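Local coordinates for peptidase M14 domain-containing protein (Shewanella amazonensis, PDB 2QVP) that is probably a zinc-dependent hydrolase of the M14 metallocarboxypeptidase family, though its substrate has not been established, at residues H51-L56 / V108-F113; P66-S71 / N264-M269; D176-T181 / G209-C214; Q201-A206 / D253-A258. All blocks are in the same frame, centred on the assembly; numbering follows the deposited sequence.

Contact 1. Residues H51-L56 / V108-F113; sequences HPLYLL and VNPTGF
The pyrrolidine ring of Pro110 packs against the start of strand 51-56. Its CB lies 3.4 Å from CB of His51, the two side chains lying alongside each other and pointing opposite ways. The imidazole, placed beside its own backbone N by chi1 of -65°, ends beside Thr111, whose methyl CG2 sits at the ring edge near its plane, 4.5 Å from CD2. Leu53, two residues along the strand, crosses Pro110 at about a right angle and brings CD1 to 4.1 Å from Pro110 CD. Its other methyl, CD2, rests 3.5 Å from the carbonyl O of Val108.

Behind this shell, Asn109 is the N-cap of helix 110-115. Its OD1 accepts from Gly112 N at 3.0 Å, the donor standing above the carbonyl plane, while ND2 donates to Phe74 O. Proline suits the first helical turn, where no backbone N-H is needed. Thr111 OG1 is tied to Glu121 N, and Tyr28 of helix 24-38 touches both His51 and Pro110.

The joint between strand and helix is therefore apolar; the buried Val108 O, which has no partner in the model, meets Leu53 carbon rather than a donor from the strand, probably at some energetic cost.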
loop_
_atom_site.group_PDB
_atom_site.type_symbol
_atom_site.label_atom_id
_atom_site.label_comp_id
_atom_site.label_asym_id
_atom_site.label_seq_id
_atom_site.Cartn_x
_atom_site.Cartn_y
_atom_site.Cartn_z
ATOM N N HIS A 51 -3.750 -14.609 11.910
ATOM C CA HIS A 51 -2.713 -14.231 10.952
ATOM C C HIS A 51 -2.195 -12.871 11.433
ATOM O O HIS A 51 -2.992 -11.971 11.708
ATOM C CB HIS A 51 -3.234 -14.093 9.518
ATOM C CG HIS A 51 -3.731 -15.365 8.908
ATOM N ND1 HIS A 51 -2.893 -16.399 8.566
ATOM C CD2 HIS A 51 -4.973 -15.746 8.525
ATOM C CE1 HIS A 51 -3.597 -17.374 8.015
ATOM N NE2 HIS A 51 -4.862 -17.001 7.974
ATOM N N PRO A 52 -0.870 -12.708 11.533
ATOM C CA PRO A 52 -0.380 -11.451 12.069
ATOM C C PRO A 52 -0.469 -10.289 11.103
ATOM O O PRO A 52 -0.274 -10.483 9.903
ATOM C CB PRO A 52 1.103 -11.765 12.351
ATOM C CG PRO A 52 1.451 -12.824 11.297
ATOM C CD PRO A 52 0.232 -13.638 11.168
ATOM N N LEU A 53 -0.818 -9.115 11.633
ATOM C CA LEU A 53 -0.727 -7.856 10.902
ATOM C C LEU A 53 0.601 -7.218 11.305
ATOM O O LEU A 53 0.728 -6.666 12.408
ATOM C CB LEU A 53 -1.866 -6.871 11.206
ATOM C CG LEU A 53 -3.224 -7.029 10.551
ATOM C CD1 LEU A 53 -3.920 -8.290 11.079
ATOM C CD2 LEU A 53 -4.081 -5.720 10.795
ATOM N N TYR A 54 1.572 -7.271 10.391
ATOM C CA TYR A 54 2.910 -6.739 10.625
ATOM C C TYR A 54 3.166 -5.298 10.232
ATOM O O TYR A 54 2.614 -4.783 9.265
ATOM C CB TYR A 54 3.960 -7.539 9.810
ATOM C CG TYR A 54 4.223 -8.941 10.274
ATOM C CD1 TYR A 54 4.854 -9.182 11.502
ATOM C CD2 TYR A 54 3.899 -10.046 9.467
ATOM C CE1 TYR A 54 5.121 -10.480 11.932
ATOM C CE2 TYR A 54 4.178 -11.344 9.881
ATOM C CZ TYR A 54 4.766 -11.551 11.125
ATOM O OH TYR A 54 5.035 -12.823 11.556
ATOM N N LEU A 55 4.056 -4.675 10.988
ATOM C CA LEU A 55 4.671 -3.421 10.616
ATOM C C LEU A 55 6.157 -3.759 10.544
ATOM O O LEU A 55 6.753 -4.115 11.552
ATOM C CB LEU A 55 4.441 -2.319 11.640
ATOM C CG LEU A 55 5.120 -0.999 11.219
ATOM C CD1 LEU A 55 4.399 -0.396 9.971
ATOM C CD2 LEU A 55 5.155 -0.071 12.398
ATOM N N LEU A 56 6.754 -3.668 9.362
ATOM C CA LEU A 56 8.163 -3.961 9.195
ATOM C C LEU A 56 8.848 -2.614 9.097
ATOM O O LEU A 56 8.375 -1.755 8.354
ATOM C CB LEU A 56 8.413 -4.777 7.925
ATOM C CG LEU A 56 7.764 -6.150 7.758
ATOM C CD1 LEU A 56 8.284 -6.821 6.513
ATOM C CD2 LEU A 56 7.984 -7.044 8.958
ATOM N N VAL A 108 -2.526 -5.982 5.339
ATOM C CA VAL A 108 -3.475 -5.510 6.338
ATOM C C VAL A 108 -4.688 -6.422 6.483
ATOM O O VAL A 108 -5.221 -6.491 7.533
ATOM C CB VAL A 108 -3.898 -4.038 6.027
ATOM C CG1 VAL A 108 -5.037 -3.542 6.967
ATOM C CG2 VAL A 108 -2.667 -3.158 6.087
ATOM N N ASN A 109 -5.102 -7.127 5.436
ATOM C CA ASN A 109 -6.255 -7.992 5.482
ATOM C C ASN A 109 -5.872 -9.434 5.118
ATOM O O ASN A 109 -6.181 -9.877 4.020
ATOM C CB ASN A 109 -7.292 -7.416 4.510
ATOM C CG ASN A 109 -8.589 -8.183 4.470
ATOM O OD1 ASN A 109 -8.869 -9.056 5.290
ATOM N ND2 ASN A 109 -9.406 -7.831 3.488
ATOM N N PRO A 110 -5.217 -10.163 6.044
ATOM C CA PRO A 110 -4.813 -11.551 5.743
ATOM C C PRO A 110 -5.976 -12.545 5.500
ATOM O O PRO A 110 -5.806 -13.456 4.724
ATOM C CB PRO A 110 -4.030 -11.957 6.987
ATOM C CG PRO A 110 -4.592 -11.112 8.084
ATOM C CD PRO A 110 -4.824 -9.775 7.413
ATOM N N THR A 111 -7.124 -12.345 6.147
ATOM C CA THR A 111 -8.278 -13.257 6.049
ATOM C C THR A 111 -8.925 -13.102 4.678
ATOM O O THR A 111 -9.362 -14.093 4.087
ATOM C CB THR A 111 -9.303 -13.046 7.183
ATOM O OG1 THR A 111 -9.895 -11.744 7.074
ATOM C CG2 THR A 111 -8.648 -13.210 8.554
ATOM N N GLY A 112 -8.978 -11.862 4.179
ATOM C CA GLY A 112 -9.434 -11.600 2.837
ATOM C C GLY A 112 -8.448 -12.193 1.843
ATOM O O GLY A 112 -8.831 -12.960 0.944
ATOM N N PHE A 113 -7.185 -11.822 2.010
ATOM C CA PHE A 113 -6.065 -12.288 1.159
ATOM C C PHE A 113 -5.997 -13.806 0.982
ATOM O O PHE A 113 -5.848 -14.309 -0.145
ATOM C CB PHE A 113 -4.750 -11.779 1.762
ATOM C CG PHE A 113 -3.534 -12.078 0.942
ATOM C CD1 PHE A 113 -3.153 -11.232 -0.080
ATOM C CD2 PHE A 113 -2.740 -13.188 1.223
ATOM C CE1 PHE A 113 -2.024 -11.478 -0.790
ATOM C CE2 PHE A 113 -1.622 -13.444 0.506
ATOM C CZ PHE A 113 -1.247 -12.583 -0.492
#

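Contact 2. Residues P66-S71 / N264-M269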
loop_
_atom_site.group_PDB
_atom_site.type_symbol
_atom_site.label_atom_id
_atom_site.label_comp_id
_atom_site.label_asym_id
_atom_site.label_seq_id
_atom_site.Cartn_x
_atom_site.Cartn_y
_atom_site.Cartn_z
ATOM N N PRO A 66 14.032 10.930 5.623
ATOM C CA PRO A 66 12.574 10.871 5.482
ATOM C C PRO A 66 11.970 9.556 6.010
ATOM O O PRO A 66 12.628 8.520 6.000
ATOM C CB PRO A 66 12.345 10.998 3.962
ATOM C CG PRO A 66 13.637 10.622 3.326
ATOM C CD PRO A 66 14.704 11.036 4.310
ATOM N N ASN A 67 10.756 9.669 6.511
ATOM C CA ASN A 67 9.960 8.583 7.005
ATOM C C ASN A 67 8.924 8.291 5.957
ATOM O O ASN A 67 7.960 9.056 5.797
ATOM C CB ASN A 67 9.271 8.936 8.316
ATOM C CG ASN A 67 10.253 9.170 9.460
ATOM O OD1 ASN A 67 11.468 9.027 9.301
ATOM N ND2 ASN A 67 9.721 9.576 10.616
ATOM N N LEU A 68 9.139 7.188 5.244
ATOM C CA LEU A 68 8.227 6.724 4.224
ATOM C C LEU A 68 7.519 5.433 4.683
ATOM O O LEU A 68 8.137 4.591 5.284
ATOM C CB LEU A 68 8.982 6.480 2.922
ATOM C CG LEU A 68 9.021 7.542 1.827
ATOM C CD1 LEU A 68 8.980 8.979 2.337
ATOM C CD2 LEU A 68 10.207 7.227 0.899
ATOM N N LEU A 69 6.213 5.338 4.421
ATOM C CA LEU A 69 5.428 4.133 4.729
ATOM C C LEU A 69 4.820 3.592 3.440
ATOM O O LEU A 69 4.266 4.363 2.629
ATOM C CB LEU A 69 4.332 4.419 5.749
ATOM C CG LEU A 69 3.397 3.255 6.163
ATOM C CD1 LEU A 69 4.162 2.097 6.762
ATOM C CD2 LEU A 69 2.329 3.743 7.121
ATOM N N ILE A 70 4.923 2.274 3.258
ATOM C CA ILE A 70 4.310 1.598 2.169
ATOM C C ILE A 70 3.312 0.605 2.738
ATOM O O ILE A 70 3.698 -0.214 3.563
ATOM C CB ILE A 70 5.315 0.841 1.287
ATOM C CG1 ILE A 70 6.422 1.789 0.752
ATOM C CG2 ILE A 70 4.547 0.157 0.171
ATOM C CD1 ILE A 70 7.407 1.139 -0.191
ATOM N N SER A 71 2.045 0.656 2.305
ATOM C CA SER A 71 1.053 -0.327 2.787
ATOM C C SER A 71 0.415 -1.121 1.634
ATOM O O SER A 71 0.341 -0.651 0.495
ATOM C CB SER A 71 -0.019 0.315 3.673
ATOM O OG SER A 71 -0.663 1.388 3.012
ATOM N N ASN A 264 9.460 1.510 -5.927
ATOM C CA ASN A 264 10.795 2.029 -6.285
ATOM C C ASN A 264 10.779 3.513 -6.621
ATOM O O ASN A 264 11.617 4.247 -6.128
ATOM C CB ASN A 264 11.394 1.297 -7.494
ATOM C CG ASN A 264 11.855 -0.118 -7.169
ATOM O OD1 ASN A 264 12.313 -0.409 -6.058
ATOM N ND2 ASN A 264 11.761 -1.004 -8.164
ATOM N N THR A 265 9.830 3.937 -7.458
ATOM C CA THR A 265 9.687 5.344 -7.862
ATOM C C THR A 265 9.325 6.222 -6.681
ATOM O O THR A 265 9.871 7.308 -6.546
ATOM C CB THR A 265 8.618 5.507 -8.955
ATOM O OG1 THR A 265 8.921 4.621 -10.037
ATOM C CG2 THR A 265 8.575 6.925 -9.483
ATOM N N PHE A 266 8.410 5.730 -5.841
ATOM C CA PHE A 266 7.978 6.418 -4.633
ATOM C C PHE A 266 9.172 6.706 -3.707
ATOM O O PHE A 266 9.372 7.867 -3.313
ATOM C CB PHE A 266 6.874 5.585 -3.950
ATOM C CG PHE A 266 6.456 6.087 -2.604
ATOM C CD1 PHE A 266 5.610 7.184 -2.480
ATOM C CD2 PHE A 266 6.874 5.424 -1.456
ATOM C CE1 PHE A 266 5.206 7.607 -1.202
ATOM C CE2 PHE A 266 6.485 5.826 -0.196
ATOM C CZ PHE A 266 5.660 6.912 -0.059
ATOM N N VAL A 267 9.971 5.677 -3.420
ATOM C CA VAL A 267 11.170 5.803 -2.572
ATOM C C VAL A 267 12.256 6.629 -3.264
ATOM O O VAL A 267 12.932 7.430 -2.607
ATOM C CB VAL A 267 11.715 4.393 -2.137
ATOM C CG1 VAL A 267 13.082 4.485 -1.459
ATOM C CG2 VAL A 267 10.731 3.712 -1.214
ATOM N N ASN A 268 12.421 6.423 -4.582
ATOM C CA ASN A 268 13.397 7.174 -5.416
ATOM C C ASN A 268 13.195 8.683 -5.371
ATOM O O ASN A 268 14.154 9.436 -5.224
ATOM C CB ASN A 268 13.339 6.809 -6.920
ATOM C CG ASN A 268 14.142 5.579 -7.298
ATOM O OD1 ASN A 268 14.723 4.862 -6.461
ATOM N ND2 ASN A 268 14.160 5.320 -8.616
HETATM N N MSE A 269 11.957 9.119 -5.564
HETATM C CA MSE A 269 11.605 10.540 -5.529
HETATM C C MSE A 269 11.771 11.160 -4.132
HETATM O O MSE A 269 12.424 12.203 -3.964
HETATM C CB MSE A 269 10.148 10.737 -5.981
HETATM C CG MSE A 269 9.840 10.432 -7.445
HETATM SE SE MSE A 269 10.429 11.808 -8.712
HETATM C CE MSE A 269 12.347 11.435 -8.882
#
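Leu68 and Phe266 reach for each other tip to tip across the gap between strand 67-71 and helix 264-269, whose short axes run nearly antiparallel, at 172°, and come within 10.1 Å. Phe266 has CG anti to its backbone N (chi1 173°), which extends the ring toward the strand. There CE2 lies 3.7 Å from Leu68 CG and 3.9 Å from the carbonyl O of Leu69, both approaching the ring obliquely. Ile70, on the same side of the strand as Leu68, runs alongside the ring but points the other way, its CG1 4.1 Å from CE2, so that the aromatic tip is lodged between two branched aliphatic chains.

Val267, next along the helix, continues the seam. Leu68 CD2 rests 3.9 Å from Val267 CA, and Ile70 extends CD1 to 4.3 Å from Val267 CG2 in the conformer described. An alanine at Leu68 would remove the branched end that meets both Phe266 and Val267, and would probably loosen the helix against this part of the sheet.

Leu102 of strand 101-105 touches Leu68 and Ile70, and helix 80-91 reaches Ile70 through Leu85 and Phe88. Bulky hydrocarbon suits all four main positions: this is helix-on-sheet packing of an alpha/beta fold, its cohesion coming from dispersion and the exclusion of water.

Contact 3. Residues D176-T181 / G209-C214; sequences DTYVYT and GDVDNC
From CB, the Tyr178 side chain has CG between the backbone N and the carbonyl carbon (chi1 63°), sending its ring to the hairpin turn at 211-214. CE1 and CE2 both lie 3.9 Å from Val211 CG1, CZ comes to 3.4 Å from the same methyl, and OH approaches Val211 CG1 more closely still, at 3.3 Å; ring and valine meet obliquely, tip to tip. OH is also bonded to Asp171 OD2 and accepts from a water, whose oxygen is 2.6 Å away in the ring plane.

That water bridges the two segments: it donates to Asp212 OD2 as well, at 2.8 Å, and is hydrogen-bonded to Tyr180 OH. The Tyr180 ring meets Cys214 at its edge, SG lying 4.1 Å from CE2 in a sulfur-aromatic contact. Asp212 and Asn213 form the corners of a type I' turn.

A phenylalanine at Tyr178 would lose the hydroxyl's bonds to Asp171 and the water, and would probably leave the hairpin less firmly tied to strand 178-182. Two tyrosines, Asp171, Asp212 and the shared water make a polar cluster. It lies close to Glu245, the predicted proton donor/acceptor, and its carboxylates would be expected to discourage ionisation of the Tyr178 phenol.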
loop_
_atom_site.group_PDB
_atom_site.type_symbol
_atom_site.label_atom_id
_atom_site.label_comp_id
_atom_site.label_asym_id
_atom_site.label_seq_id
_atom_site.Cartn_x
_atom_site.Cartn_y
_atom_site.Cartn_z
ATOM N N ASP A 176 -7.127 -0.715 -17.402
ATOM C CA ASP A 176 -6.249 0.455 -17.376
ATOM C C ASP A 176 -5.900 0.841 -15.962
ATOM O O ASP A 176 -6.641 0.515 -15.028
ATOM C CB ASP A 176 -6.928 1.643 -18.048
ATOM C CG ASP A 176 -7.309 1.364 -19.485
ATOM O OD1 ASP A 176 -6.633 0.554 -20.167
ATOM O OD2 ASP A 176 -8.292 1.974 -19.927
ATOM N N THR A 177 -4.792 1.568 -15.832
ATOM C CA THR A 177 -4.233 1.946 -14.532
ATOM C C THR A 177 -4.374 3.446 -14.295
ATOM O O THR A 177 -4.555 4.233 -15.223
ATOM C CB THR A 177 -2.751 1.437 -14.390
ATOM O OG1 THR A 177 -2.342 1.443 -13.006
ATOM C CG2 THR A 177 -1.804 2.258 -15.214
ATOM N N TYR A 178 -4.322 3.817 -13.022
ATOM C CA TYR A 178 -4.459 5.192 -12.587
ATOM C C TYR A 178 -3.963 5.259 -11.142
ATOM O O TYR A 178 -3.588 4.250 -10.552
ATOM C CB TYR A 178 -5.918 5.676 -12.691
ATOM C CG TYR A 178 -6.901 4.924 -11.815
ATOM C CD1 TYR A 178 -7.381 3.682 -12.197
ATOM C CD2 TYR A 178 -7.364 5.471 -10.606
ATOM C CE1 TYR A 178 -8.256 2.978 -11.404
ATOM C CE2 TYR A 178 -8.264 4.782 -9.808
ATOM C CZ TYR A 178 -8.714 3.526 -10.225
ATOM O OH TYR A 178 -9.597 2.784 -9.464
ATOM N N VAL A 179 -3.913 6.465 -10.615
ATOM C CA VAL A 179 -3.480 6.711 -9.251
ATOM C C VAL A 179 -4.353 7.783 -8.600
ATOM O O VAL A 179 -4.941 8.650 -9.288
ATOM C CB VAL A 179 -2.004 7.161 -9.191
ATOM C CG1 VAL A 179 -1.073 6.017 -9.544
ATOM C CG2 VAL A 179 -1.787 8.404 -10.108
ATOM N N TYR A 180 -4.475 7.653 -7.278
ATOM C CA TYR A 180 -5.077 8.637 -6.414
ATOM C C TYR A 180 -3.852 9.283 -5.833
ATOM O O TYR A 180 -2.996 8.562 -5.324
ATOM C CB TYR A 180 -5.883 8.041 -5.252
ATOM C CG TYR A 180 -7.241 7.478 -5.592
ATOM C CD1 TYR A 180 -7.378 6.151 -5.976
ATOM C CD2 TYR A 180 -8.383 8.278 -5.561
ATOM C CE1 TYR A 180 -8.617 5.631 -6.321
ATOM C CE2 TYR A 180 -9.642 7.755 -5.889
ATOM C CZ TYR A 180 -9.742 6.443 -6.277
ATOM O OH TYR A 180 -10.970 5.926 -6.573
ATOM N N THR A 181 -3.728 10.603 -5.905
ATOM C CA THR A 181 -2.586 11.254 -5.260
ATOM C C THR A 181 -3.006 12.447 -4.405
ATOM O O THR A 181 -4.079 13.038 -4.581
ATOM C CB THR A 181 -1.516 11.705 -6.284
ATOM O OG1 THR A 181 -2.087 12.680 -7.157
ATOM C CG2 THR A 181 -0.979 10.518 -7.096
ATOM N N GLY A 209 -12.464 10.626 -17.090
ATOM C CA GLY A 209 -13.845 10.287 -16.762
ATOM C C GLY A 209 -13.963 9.955 -15.287
ATOM O O GLY A 209 -13.067 10.254 -14.522
ATOM N N ASP A 210 -15.096 9.360 -14.915
ATOM C CA ASP A 210 -15.391 8.937 -13.544
ATOM C C ASP A 210 -15.040 7.476 -13.321
ATOM O O ASP A 210 -15.586 6.582 -14.001
ATOM C CB ASP A 210 -16.875 9.120 -13.167
ATOM C CG ASP A 210 -17.190 10.507 -12.642
ATOM O OD1 ASP A 210 -16.597 11.497 -13.122
ATOM O OD2 ASP A 210 -18.050 10.600 -11.736
ATOM N N VAL A 211 -14.111 7.256 -12.392
ATOM C CA VAL A 211 -13.738 5.939 -11.918
ATOM C C VAL A 211 -14.225 5.975 -10.476
ATOM O O VAL A 211 -13.829 6.882 -9.722
ATOM C CB VAL A 211 -12.224 5.685 -12.003
ATOM C CG1 VAL A 211 -11.862 4.354 -11.338
ATOM C CG2 VAL A 211 -11.772 5.719 -13.461
ATOM N N ASP A 212 -15.120 5.045 -10.121
ATOM C CA ASP A 212 -15.725 4.951 -8.768
ATOM C C ASP A 212 -16.260 6.297 -8.243
ATOM O O ASP A 212 -16.093 6.644 -7.073
ATOM C CB ASP A 212 -14.733 4.290 -7.782
ATOM C CG ASP A 212 -14.406 2.852 -8.165
ATOM O OD1 ASP A 212 -15.061 2.318 -9.094
ATOM O OD2 ASP A 212 -13.507 2.246 -7.539
ATOM N N ASN A 213 -16.889 7.037 -9.155
ATOM C CA ASN A 213 -17.500 8.344 -8.904
ATOM C C ASN A 213 -16.484 9.490 -8.635
ATOM O O ASN A 213 -16.859 10.531 -8.086
ATOM C CB ASN A 213 -18.559 8.205 -7.785
ATOM C CG ASN A 213 -19.805 9.032 -8.049
ATOM O OD1 ASN A 213 -19.781 10.267 -8.011
ATOM N ND2 ASN A 213 -20.919 8.340 -8.306
ATOM N N CYS A 214 -15.223 9.299 -9.059
ATOM C CA CYS A 214 -14.139 10.295 -8.930
ATOM C C CYS A 214 -13.598 10.713 -10.297
ATOM O O CYS A 214 -13.395 9.845 -11.162
ATOM C CB CYS A 214 -12.958 9.738 -8.153
ATOM S SG CYS A 214 -13.315 9.379 -6.469
HETATM O O HOH W 1 -11.024 3.626 -7.508
#

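Contact 4. Residues Q201-A206 / D253-A258; sequences QYFPIA and DQRILA
Aromatic packing on a helix surface dominates this contact. The Tyr202 ring lies against helix 253-258 with one face over its backbone: Ala258 CA stands 3.6 Å above the ring plane, offset toward the rim, and Leu257 C covers the same face. Alanine suits this point because its small side chain lets the ring come close. Leu257 crosses Tyr202 at about a right angle, its CB 3.6 Å from CE2.

Phe203 comes in end-on. It brings CE2 to 3.5 Å from Ala258 CB, making that methyl common to both aromatic residues. Its CZ reaches the helix backbone at Arg255 N, 3.8 Å away at the ring edge. Tyr202 CB in turn sits over the centre of one Phe203 face.

The polar contribution is slight. Gln254, bent at chi2, sets OE1 in the plane of the Tyr202 ring at its edge, 3.5 Å from CD2. The Arg255 head group is engaged elsewhere, in a salt bridge with Glu170.

Two consecutive aromatic residues thus pin the start of the loop after helix 190-200 to helix 252-270, after which the chain leaves it; Thr246 of strand 241-247 touches Phe203 and Ala258, and Leu199 reaches Ala258.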
loop_
_atom_site.group_PDB
_atom_site.type_symbol
_atom_site.label_atom_id
_atom_site.label_comp_id
_atom_site.label_asym_id
_atom_site.label_seq_id
_atom_site.Cartn_x
_atom_site.Cartn_y
_atom_site.Cartn_z
ATOM N N GLN A 201 4.223 2.198 -17.611
ATOM C CA GLN A 201 5.214 1.399 -18.320
ATOM C C GLN A 201 4.676 -0.018 -18.514
ATOM O O GLN A 201 5.105 -0.708 -19.443
ATOM C CB GLN A 201 6.556 1.344 -17.571
ATOM C CG GLN A 201 7.225 2.691 -17.261
ATOM C CD GLN A 201 7.530 3.535 -18.493
ATOM O OE1 GLN A 201 8.100 3.037 -19.462
ATOM N NE2 GLN A 201 7.176 4.828 -18.445
ATOM N N TYR A 202 3.765 -0.452 -17.633
ATOM C CA TYR A 202 3.153 -1.776 -17.690
ATOM C C TYR A 202 1.763 -1.788 -18.342
ATOM O O TYR A 202 1.451 -2.734 -19.073
ATOM C CB TYR A 202 3.107 -2.394 -16.272
ATOM C CG TYR A 202 4.488 -2.601 -15.711
ATOM C CD1 TYR A 202 5.146 -1.579 -15.026
ATOM C CD2 TYR A 202 5.168 -3.809 -15.910
ATOM C CE1 TYR A 202 6.440 -1.746 -14.556
ATOM C CE2 TYR A 202 6.463 -3.994 -15.414
ATOM C CZ TYR A 202 7.093 -2.950 -14.746
ATOM O OH TYR A 202 8.363 -3.114 -14.246
ATOM N N PHE A 203 0.935 -0.759 -18.116
ATOM C CA PHE A 203 -0.448 -0.776 -18.634
ATOM C C PHE A 203 -0.920 0.530 -19.219
ATOM O O PHE A 203 -0.370 1.570 -18.895
ATOM C CB PHE A 203 -1.417 -1.079 -17.488
ATOM C CG PHE A 203 -0.957 -2.142 -16.580
ATOM C CD1 PHE A 203 -0.986 -3.459 -16.989
ATOM C CD2 PHE A 203 -0.499 -1.831 -15.291
ATOM C CE1 PHE A 203 -0.544 -4.475 -16.138
ATOM C CE2 PHE A 203 -0.057 -2.835 -14.434
ATOM C CZ PHE A 203 -0.089 -4.155 -14.857
ATOM N N PRO A 204 -2.000 0.495 -20.019
ATOM C CA PRO A 204 -2.510 1.785 -20.490
ATOM C C PRO A 204 -3.083 2.621 -19.330
ATOM O O PRO A 204 -3.608 2.058 -18.350
ATOM C CB PRO A 204 -3.614 1.406 -21.483
ATOM C CG PRO A 204 -3.593 -0.086 -21.610
ATOM C CD PRO A 204 -2.813 -0.643 -20.494
ATOM N N ILE A 205 -2.936 3.940 -19.429
ATOM C CA ILE A 205 -3.417 4.867 -18.406
ATOM C C ILE A 205 -4.920 5.033 -18.627
ATOM O O ILE A 205 -5.365 5.075 -19.782
ATOM C CB ILE A 205 -2.682 6.249 -18.467
ATOM C CG1 ILE A 205 -1.151 6.100 -18.309
ATOM C CG2 ILE A 205 -3.227 7.184 -17.440
ATOM C CD1 ILE A 205 -0.696 5.387 -17.052
ATOM N N ALA A 206 -5.689 5.095 -17.535
ATOM C CA ALA A 206 -7.153 5.242 -17.598
ATOM C C ALA A 206 -7.563 6.581 -18.254
ATOM O O ALA A 206 -7.000 7.638 -17.932
ATOM C CB ALA A 206 -7.787 5.095 -16.181
ATOM N N ASP A 253 1.566 -11.447 -12.618
ATOM C CA ASP A 253 3.001 -11.095 -12.565
ATOM C C ASP A 253 3.292 -9.682 -13.105
ATOM O O ASP A 253 4.107 -8.973 -12.521
ATOM C CB ASP A 253 3.858 -12.202 -13.193
ATOM C CG ASP A 253 3.880 -13.505 -12.333
ATOM O OD1 ASP A 253 3.672 -13.469 -11.091
ATOM O OD2 ASP A 253 4.125 -14.590 -12.900
ATOM N N GLN A 254 2.576 -9.235 -14.149
ATOM C CA GLN A 254 2.721 -7.854 -14.628
ATOM C C GLN A 254 2.274 -6.847 -13.551
ATOM O O GLN A 254 2.969 -5.851 -13.269
ATOM C CB GLN A 254 1.983 -7.654 -15.955
ATOM C CG GLN A 254 2.692 -8.379 -17.110
ATOM C CD GLN A 254 4.064 -7.775 -17.416
ATOM O OE1 GLN A 254 4.159 -6.614 -17.822
ATOM N NE2 GLN A 254 5.130 -8.558 -17.214
ATOM N N ARG A 255 1.145 -7.138 -12.917
ATOM C CA ARG A 255 0.691 -6.314 -11.790
ATOM C C ARG A 255 1.682 -6.330 -10.623
ATOM O O ARG A 255 1.883 -5.299 -9.981
ATOM C CB ARG A 255 -0.667 -6.777 -11.297
ATOM C CG ARG A 255 -1.840 -6.512 -12.251
ATOM C CD ARG A 255 -3.052 -7.102 -11.583
ATOM N NE ARG A 255 -3.270 -8.472 -11.890
ATOM C CZ ARG A 255 -3.948 -9.336 -11.143
ATOM N NH1 ARG A 255 -4.445 -9.049 -9.929
ATOM N NH2 ARG A 255 -4.053 -10.553 -11.618
ATOM N N ILE A 256 2.285 -7.497 -10.350
ATOM C CA ILE A 256 3.318 -7.612 -9.307
ATOM C C ILE A 256 4.513 -6.696 -9.648
ATOM O O ILE A 256 4.982 -5.925 -8.789
ATOM C CB ILE A 256 3.760 -9.082 -9.057
ATOM C CG1 ILE A 256 2.642 -9.862 -8.351
ATOM C CG2 ILE A 256 5.047 -9.140 -8.216
ATOM C CD1 ILE A 256 2.885 -11.365 -8.245
ATOM N N LEU A 257 4.961 -6.732 -10.904
ATOM C CA LEU A 257 6.105 -5.907 -11.308
ATOM C C LEU A 257 5.801 -4.423 -11.264
ATOM O O LEU A 257 6.661 -3.651 -10.851
ATOM C CB LEU A 257 6.630 -6.322 -12.681
ATOM C CG LEU A 257 7.215 -7.731 -12.741
ATOM C CD1 LEU A 257 7.402 -8.226 -14.197
ATOM C CD2 LEU A 257 8.517 -7.777 -11.945
ATOM N N ALA A 258 4.588 -4.044 -11.677
ATOM C CA ALA A 258 4.141 -2.663 -11.686
ATOM C C ALA A 258 4.050 -2.100 -10.295
ATOM O O ALA A 258 4.441 -0.955 -10.053
ATOM C CB ALA A 258 2.775 -2.554 -12.387
#

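Contacts 1 to 3 all reach the eight-stranded mixed sheet. Contacts 1 and 2 have centres 20 Å apart, on opposite sides of the chain's centre, and meet through Leu55 and Leu69; their segments alternate along the chain. Contacts 2 and 4 share helix 252-270, with centres 19 Å apart, so one C-terminal helix packs on strand 67-72 and on the loop 201-206. Both segments of contacts 3 and 4 fall between those of contact 2 in sequence. Contacts 3 and 4, 15 Å apart, join through probable backbone bonds of Thr177 to Pro204 and Ala206. The helix thus joins the strand 67-72 side of the core to a loop that borders strand 241-247, which carries the predicted active-site Glu245.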